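Local coordinates for conserved hypothetical protein (Bacteroides thetaiotaomicron, PDB 2FB0) that is of unknown function but belongs to the antibiotic biosynthesis monooxygenase family of dimeric alpha-beta barrels and is possibly an oxidoreductase, at residues 31-35 / 36-40; 80-84 / 85-89. One frame throughout, in Å; residues are numbered along the deposited sequence.

Contact 1 of 2, residues 31-35 / 36-40; sequences CSLKE and EGCIA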
loop_
_atom_site.group_PDB
_atom_site.type_symbol
_atom_site.label_atom_id
_atom_site.label_comp_id
_atom_site.label_asym_id
_atom_site.label_seq_id
_atom_site.Cartn_x
_atom_site.Cartn_y
_atom_site.Cartn_z
ATOM N N CYS A 31 -1.995 17.175 -4.739
ATOM C CA CYS A 31 -1.240 18.272 -4.126
ATOM C C CYS A 31 0.192 17.869 -3.755
ATOM O O CYS A 31 1.147 18.598 -4.038
ATOM C CB CYS A 31 -1.940 18.780 -2.861
ATOM S SG CYS A 31 -3.467 19.661 -3.144
ATOM N N SER A 32 0.330 16.712 -3.112
ATOM C CA SER A 32 1.626 16.254 -2.620
ATOM C C SER A 32 2.598 15.940 -3.765
ATOM O O SER A 32 3.786 16.235 -3.656
ATOM C CB SER A 32 1.456 15.042 -1.696
ATOM O OG SER A 32 0.471 15.306 -0.702
ATOM N N LEU A 33 2.086 15.358 -4.847
ATOM C CA LEU A 33 2.899 15.065 -6.043
ATOM C C LEU A 33 3.554 16.289 -6.701
ATOM O O LEU A 33 4.534 16.144 -7.442
ATOM C CB LEU A 33 2.083 14.306 -7.082
ATOM C CG LEU A 33 1.792 12.836 -6.793
ATOM C CD1 LEU A 33 0.826 12.310 -7.840
ATOM C CD2 LEU A 33 3.081 11.993 -6.742
ATOM N N LYS A 34 3.017 17.481 -6.426
ATOM C CA LYS A 34 3.597 18.732 -6.918
ATOM C C LYS A 34 4.788 19.158 -6.072
ATOM O O LYS A 34 5.535 20.049 -6.463
ATOM C CB LYS A 34 2.555 19.859 -6.926
ATOM C CG LYS A 34 1.465 19.701 -7.960
ATOM C CD LYS A 34 0.432 20.813 -7.810
ATOM C CE LYS A 34 -0.703 20.665 -8.821
ATOM N NZ LYS A 34 -1.722 21.744 -8.633
ATOM N N GLU A 35 4.952 18.543 -4.902
ATOM C CA GLU A 35 6.087 18.839 -4.036
ATOM C C GLU A 35 7.345 18.152 -4.586
ATOM O O GLU A 35 7.322 16.977 -4.956
ATOM C CB GLU A 35 5.818 18.386 -2.595
ATOM C CG GLU A 35 4.687 19.123 -1.884
ATOM C CD GLU A 35 4.438 18.574 -0.487
ATOM O OE1 GLU A 35 5.388 18.524 0.314
ATOM O OE2 GLU A 35 3.296 18.186 -0.187
ATOM N N GLU A 36 8.438 18.903 -4.632
ATOM C CA GLU A 36 9.665 18.455 -5.286
ATOM C C GLU A 36 10.240 17.194 -4.610
ATOM O O GLU A 36 10.662 16.253 -5.299
ATOM C CB GLU A 36 10.677 19.618 -5.312
ATOM C CG GLU A 36 11.925 19.403 -6.163
ATOM C CD GLU A 36 11.626 19.196 -7.644
ATOM O OE1 GLU A 36 10.559 19.667 -8.132
ATOM O OE2 GLU A 36 12.479 18.563 -8.319
ATOM N N GLY A 37 10.223 17.169 -3.272
ATOM C CA GLY A 37 10.747 16.035 -2.510
ATOM C C GLY A 37 9.801 14.843 -2.407
ATOM O O GLY A 37 10.150 13.834 -1.816
ATOM N N CYS A 38 8.608 14.957 -2.990
ATOM C CA CYS A 38 7.675 13.847 -3.024
ATOM C C CYS A 38 8.044 12.955 -4.195
ATOM O O CYS A 38 7.885 13.348 -5.348
ATOM C CB CYS A 38 6.233 14.325 -3.180
ATOM S SG CYS A 38 5.014 12.968 -3.180
ATOM N N ILE A 39 8.531 11.760 -3.894
ATOM C CA ILE A 39 8.942 10.822 -4.937
ATOM C C ILE A 39 7.739 10.050 -5.492
ATOM O O ILE A 39 7.604 9.879 -6.718
ATOM C CB ILE A 39 10.105 9.932 -4.431
ATOM C CG1 ILE A 39 11.359 10.815 -4.338
ATOM C CG2 ILE A 39 10.317 8.713 -5.346
ATOM C CD1 ILE A 39 12.498 10.205 -3.645
ATOM N N ALA A 40 6.839 9.641 -4.597
ATOM C CA ALA A 40 5.627 8.923 -4.986
ATOM C C ALA A 40 4.528 9.145 -3.950
ATOM O O ALA A 40 4.805 9.371 -2.769
ATOM C CB ALA A 40 5.910 7.424 -5.130
#

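Contact 2 of 2, residues 80-84 / 85-89; sequences IIQEL and AEMKL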
loop_
_atom_site.group_PDB
_atom_site.type_symbol
_atom_site.label_atom_id
_atom_site.label_comp_id
_atom_site.label_asym_id
_atom_site.label_seq_id
_atom_site.Cartn_x
_atom_site.Cartn_y
_atom_site.Cartn_z
ATOM N N ILE A 80 -9.466 16.809 7.148
ATOM C CA ILE A 80 -10.690 16.231 6.570
ATOM C C ILE A 80 -10.773 14.714 6.760
ATOM O O ILE A 80 -11.792 14.189 7.237
ATOM C CB ILE A 80 -10.868 16.612 5.084
ATOM C CG1 ILE A 80 -11.212 18.104 4.955
ATOM C CG2 ILE A 80 -11.979 15.763 4.425
ATOM C CD1 ILE A 80 -10.949 18.689 3.572
ATOM N N ILE A 81 -9.698 14.007 6.405
ATOM C CA ILE A 81 -9.699 12.544 6.519
ATOM C C ILE A 81 -9.864 12.118 7.978
ATOM O O ILE A 81 -10.623 11.190 8.274
ATOM C CB ILE A 81 -8.438 11.899 5.864
ATOM C CG1 ILE A 81 -8.382 12.249 4.369
ATOM C CG2 ILE A 81 -8.436 10.392 6.055
ATOM C CD1 ILE A 81 -7.009 11.967 3.702
ATOM N N GLN A 82 -9.177 12.815 8.884
ATOM C CA GLN A 82 -9.266 12.527 10.322
ATOM C C GLN A 82 -10.665 12.733 10.908
ATOM O O GLN A 82 -11.044 12.079 11.873
ATOM C CB GLN A 82 -8.244 13.362 11.103
ATOM C CG GLN A 82 -6.838 12.791 10.997
ATOM C CD GLN A 82 -5.787 13.635 11.700
ATOM O OE1 GLN A 82 -4.851 13.094 12.291
ATOM N NE2 GLN A 82 -5.921 14.959 11.626
ATOM N N GLU A 83 -11.422 13.644 10.307
ATOM C CA GLU A 83 -12.780 13.933 10.725
ATOM C C GLU A 83 -13.745 12.862 10.212
ATOM O O GLU A 83 -14.758 12.568 10.846
ATOM C CB GLU A 83 -13.168 15.326 10.209
ATOM C CG GLU A 83 -14.123 16.113 11.086
ATOM C CD GLU A 83 -13.717 16.232 12.551
ATOM O OE1 GLU A 83 -12.508 16.263 12.879
ATOM O OE2 GLU A 83 -14.640 16.287 13.389
ATOM N N LEU A 84 -13.399 12.263 9.074
ATOM C CA LEU A 84 -14.209 11.224 8.421
ATOM C C LEU A 84 -13.846 9.794 8.801
ATOM O O LEU A 84 -14.657 8.878 8.649
ATOM C CB LEU A 84 -14.084 11.362 6.897
ATOM C CG LEU A 84 -14.666 12.592 6.205
ATOM C CD1 LEU A 84 -14.011 12.789 4.830
ATOM C CD2 LEU A 84 -16.194 12.496 6.087
ATOM N N ALA A 85 -12.631 9.587 9.295
ATOM C CA ALA A 85 -12.066 8.242 9.345
ATOM C C ALA A 85 -10.959 8.124 10.393
ATOM O O ALA A 85 -10.570 9.119 11.006
ATOM C CB ALA A 85 -11.535 7.856 7.927
ATOM N N GLU A 86 -10.452 6.909 10.595
ATOM C CA GLU A 86 -9.312 6.701 11.495
ATOM C C GLU A 86 -8.057 6.330 10.714
ATOM O O GLU A 86 -8.084 5.445 9.850
ATOM C CB GLU A 86 -9.612 5.638 12.559
ATOM C CG GLU A 86 -10.842 5.953 13.453
ATOM C CD GLU A 86 -10.770 7.304 14.203
ATOM O OE1 GLU A 86 -9.670 7.713 14.659
ATOM O OE2 GLU A 86 -11.837 7.955 14.355
HETATM N N MSE A 87 -6.961 7.008 11.032
HETATM C CA MSE A 87 -5.717 6.874 10.289
HETATM C C MSE A 87 -4.637 6.271 11.164
HETATM O O MSE A 87 -4.534 6.618 12.349
HETATM C CB MSE A 87 -5.242 8.242 9.810
HETATM C CG MSE A 87 -6.196 8.949 8.881
HETATM SE SE MSE A 87 -5.495 10.660 8.276
HETATM C CE MSE A 87 -3.611 10.379 8.513
ATOM N N LYS A 88 -3.831 5.388 10.577
ATOM C CA LYS A 88 -2.625 4.877 11.232
ATOM C C LYS A 88 -1.437 4.966 10.279
ATOM O O LYS A 88 -1.394 4.281 9.252
ATOM C CB LYS A 88 -2.794 3.429 11.696
ATOM C CG LYS A 88 -1.529 2.873 12.395
ATOM C CD LYS A 88 -1.617 1.348 12.597
ATOM C CE LYS A 88 -0.375 0.797 13.309
ATOM N NZ LYS A 88 -0.648 -0.565 13.861
ATOM N N LEU A 89 -0.466 5.788 10.649
ATOM C CA LEU A 89 0.713 5.997 9.828
ATOM C C LEU A 89 1.869 5.081 10.262
ATOM O O LEU A 89 2.191 4.977 11.452
ATOM C CB LEU A 89 1.109 7.477 9.869
ATOM C CG LEU A 89 2.381 7.930 9.140
ATOM C CD1 LEU A 89 2.253 9.402 8.813
ATOM C CD2 LEU A 89 3.602 7.674 10.004
HETATM O O HOH W 1 -9.379 10.362 13.417
HETATM O O HOH W 2 -13.152 9.837 13.000
#

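Contact 1 of 2, residues 31-35 / 36-40
Two successive type I beta turns, Ser32 to Glu35 and Glu35 to Cys38, carry the chain from helix 18-32 into strand 38-46, and Cys38 folds back against Ser32 and Leu33. The second turn is held by the amide of Cys38, whose N lies 3.1 Å from Glu35 O with an N-H...O angle of 151°. The first turn keeps its own bond, Glu35 N to Ser32 O at 2.9 Å, and the same carbonyl faces the cysteine: Ser32 O sits 3.1 Å from Cys38 CB and 3.5 Å from Cys38 SG. With SG anti to the backbone N (chi1 -178°), the thiol reaches across to Leu33, where one methyl, CD2, lies 4.2 Å from SG. The sulfur thus lies between the carbonyl of Ser32 and the end of the leucine side chain. Glu35 CB packs 4.1 Å from Cys38 CB, while the extended remainder of the glutamate leads off to OE2, which is hydrogen-bonded to both His68 ND1 and His73 NE2. Trp59 of strand 52-59 touches the side chains of Glu35 and Cys38, and just beyond, Ile39 and Ala40 both face Thr58 in a classic beta bulge near the start of strand 38-46, an edge strand of the sheet within this chain.

Contact 2 of 2, residues 80-84 / 85-89
Ile81 and Met87, a selenomethionine in this crystal, meet across the helix-to-strand junction where helix 72-84 gives way to strand 86-93, the last strand of the ferredoxin-like antiparallel sheet. The apolar part of the contact is built round the selenium. Ile81 brings its CG2 methyl to 3.7 Å from Met87 SE, and Gln82 adds the methylene of its CG at the same distance from SE, so the selenium lies against two consecutive residues of the last helical turn. Both side chains cross that of Met87 at about a right angle. The same CG2 methyl of Ile81 lies 4.4 Å from Ala85 CB. Val11 of strand 5-12 touches Ile81 and Ala85, and Val9 touches Met87, which continues this packing onto the sheet.

The backbone bonds are less regular. Ala85, the first residue to leave helical angles, still points its N at Ile81 O, 2.8 Å away, but the N-H...O angle of 116° makes this a weak bond. Leu84 O accepts a hydrogen bond from Asn17 ND2.

Two waters add polar links, joining Gln82 O to the carboxylate of Glu86: water 1 lies 2.8 Å from Gln82 O and 2.9 Å from Glu86 OE1, and water 2 lies 2.7 Å from Glu86 OE2 but a longer 3.3 Å from Gln82 O.

Contact 1 and contact 2 are both places where a helix hands the chain on to a strand that is outermost, within this chain, in the same four-stranded sheet: residues 31-40 lead into strand 38-46, residues 80-89 into strand 86-93. They lie on opposite sides of the chain's centre, about 21 Å apart between centres and about 9 Å at their nearest atoms, without touching. Helix 72-84 nevertheless relates them, since its His73 binds Glu35 of contact 1 while its last turn forms half of contact 2. A bound acetate lies about 5 Å from the side chain of Ser32, and one lies about 5 Å from that of Met87; acetate probably comes from the crystallisation liquor, though it may mark a pocket.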